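Thiol peroxidase (Mycobacterium tuberculosis, PDB 1XVQ) probably reduces hydrogen peroxide and organic hydroperoxides to water and alcohols, taking its electrons from thioredoxin, and so helps protect the cell against oxidative stress. Local coordinates at residues G35-S39 with D40-G44. Residues are numbered along the deposited sequence; the frame is centred on the assembly and turned at random.
Sequences GVISS and DQFRG
I37 meets F42 where the chain leaves strand 36-38 and coils into a turn. The CG2 methyl of I37 lies in the plane of the F42 ring, 3.8 Å from CE1 of F42 at its edge. CG2 stands anti to the backbone N of I37 (CG1 at chi1 -67°), which turns this branch to the ring; the flat aromatic side chain of F42 can extend back from the turn to meet it. A branched aliphatic residue suits the inward side of the strand, where I37 also packs on M102 and A104. The carbonyl O of S38 accepts the backbone N of Q41 at 3.0 Å, while OG of S38 receives a weak bond of 3.3 Å from the N of D40. A small hydroxyl residue suits this place because its short arm, with OG anti to the backbone N (chi1 178°), can reach the amide two residues on. At S39 the carbonyl O takes the N of F42 at 3.1 Å. The OG of S39 is hydrogen-bonded to F27 N and, at 2.7 Å, to a water that donates to OD2 of D40; a short hydroxyl side chain can serve both. The side chain of D40 comes within about 2 Å of a bound yttrium ion, a hard cation that favours carboxylate oxygens. Three successive i to i+3 backbone bonds (S38 to Q41, S39 to F42, D40 to R43), with a weak ST-turn bond from the S38 hydroxyl at the start, mark a short 3-10 turn, here linking the antiparallel hairpin 28-38 to strand 47-51 of the thioredoxin-fold sheet.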
loop_
_atom_site.group_PDB
_atom_site.type_symbol
_atom_site.label_atom_id
_atom_site.label_comp_id
_atom_site.label_asym_id
_atom_site.label_seq_id
_atom_site.Cartn_x
_atom_site.Cartn_y
_atom_site.Cartn_z
ATOM N N GLY A 35 -6.553 -15.568 7.602
ATOM C CA GLY A 35 -6.947 -16.194 6.365
ATOM C C GLY A 35 -6.213 -15.459 5.259
ATOM O O GLY A 35 -5.364 -14.606 5.541
ATOM N N VAL A 36 -6.521 -15.764 4.005
ATOM C CA VAL A 36 -5.835 -15.084 2.913
ATOM C C VAL A 36 -6.683 -13.998 2.286
ATOM O O VAL A 36 -7.907 -14.113 2.204
ATOM C CB VAL A 36 -5.405 -16.088 1.829
ATOM C CG1 VAL A 36 -4.706 -15.363 0.669
ATOM C CG2 VAL A 36 -4.477 -17.124 2.429
ATOM N N ILE A 37 -6.031 -12.919 1.871
ATOM C CA ILE A 37 -6.710 -11.836 1.178
ATOM C C ILE A 37 -6.043 -11.963 -0.177
ATOM O O ILE A 37 -4.887 -11.566 -0.359
ATOM C CB ILE A 37 -6.432 -10.477 1.835
ATOM C CG1 ILE A 37 -7.081 -10.444 3.224
ATOM C CG2 ILE A 37 -6.948 -9.335 0.954
ATOM C CD1 ILE A 37 -6.942 -9.099 3.940
ATOM N N SER A 38 -6.764 -12.586 -1.111
ATOM C CA SER A 38 -6.276 -12.871 -2.459
ATOM C C SER A 38 -6.713 -11.822 -3.469
ATOM O O SER A 38 -7.823 -11.313 -3.384
ATOM C CB SER A 38 -6.799 -14.245 -2.889
ATOM O OG SER A 38 -6.396 -14.573 -4.208
ATOM N N SER A 39 -5.849 -11.513 -4.429
ATOM C CA SER A 39 -6.191 -10.512 -5.414
ATOM C C SER A 39 -7.369 -10.984 -6.261
ATOM O O SER A 39 -8.102 -10.176 -6.824
ATOM C CB SER A 39 -4.974 -10.188 -6.285
ATOM O OG SER A 39 -4.357 -11.346 -6.758
ATOM N N ASP A 40 -7.577 -12.292 -6.338
ATOM C CA ASP A 40 -8.691 -12.805 -7.123
ATOM C C ASP A 40 -10.020 -12.400 -6.492
ATOM O O ASP A 40 -11.028 -12.296 -7.186
ATOM C CB ASP A 40 -8.580 -14.321 -7.241
ATOM C CG ASP A 40 -7.363 -14.747 -8.039
ATOM O OD1 ASP A 40 -6.937 -15.912 -7.876
ATOM O OD2 ASP A 40 -6.843 -13.925 -8.831
ATOM N N GLN A 41 -10.009 -12.152 -5.179
ATOM C CA GLN A 41 -11.203 -11.735 -4.441
ATOM C C GLN A 41 -11.731 -10.353 -4.860
ATOM O O GLN A 41 -12.889 -10.002 -4.582
ATOM C CB GLN A 41 -10.907 -11.725 -2.941
ATOM C CG GLN A 41 -10.446 -13.084 -2.410
ATOM C CD GLN A 41 -9.990 -13.052 -0.944
ATOM O OE1 GLN A 41 -9.698 -14.097 -0.354
ATOM N NE2 GLN A 41 -9.921 -11.857 -0.360
ATOM N N PHE A 42 -10.891 -9.565 -5.520
ATOM C CA PHE A 42 -11.297 -8.236 -5.951
ATOM C C PHE A 42 -11.498 -8.113 -7.452
ATOM O O PHE A 42 -11.472 -7.021 -8.014
ATOM C CB PHE A 42 -10.285 -7.210 -5.451
ATOM C CG PHE A 42 -10.064 -7.291 -3.966
ATOM C CD1 PHE A 42 -9.005 -8.030 -3.450
ATOM C CD2 PHE A 42 -10.960 -6.693 -3.086
ATOM C CE1 PHE A 42 -8.841 -8.176 -2.080
ATOM C CE2 PHE A 42 -10.809 -6.833 -1.716
ATOM C CZ PHE A 42 -9.743 -7.579 -1.208
ATOM N N ARG A 43 -11.719 -9.243 -8.111
ATOM C CA ARG A 43 -11.946 -9.191 -9.546
ATOM C C ARG A 43 -13.166 -8.273 -9.804
ATOM O O ARG A 43 -14.162 -8.320 -9.066
ATOM C CB ARG A 43 -12.181 -10.605 -10.082
ATOM C CG ARG A 43 -12.277 -10.666 -11.590
ATOM C CD ARG A 43 -12.049 -12.075 -12.142
ATOM N NE ARG A 43 -12.376 -12.108 -13.564
ATOM C CZ ARG A 43 -13.613 -12.203 -14.048
ATOM N NH1 ARG A 43 -14.646 -12.291 -13.222
ATOM N NH2 ARG A 43 -13.824 -12.176 -15.359
ATOM N N GLY A 44 -13.063 -7.421 -10.826
ATOM C CA GLY A 44 -14.146 -6.502 -11.169
ATOM C C GLY A 44 -14.321 -5.275 -10.289
ATOM O O GLY A 44 -15.225 -4.450 -10.500
HETATM O O HOH W 1 -5.595 -11.670 -9.107
#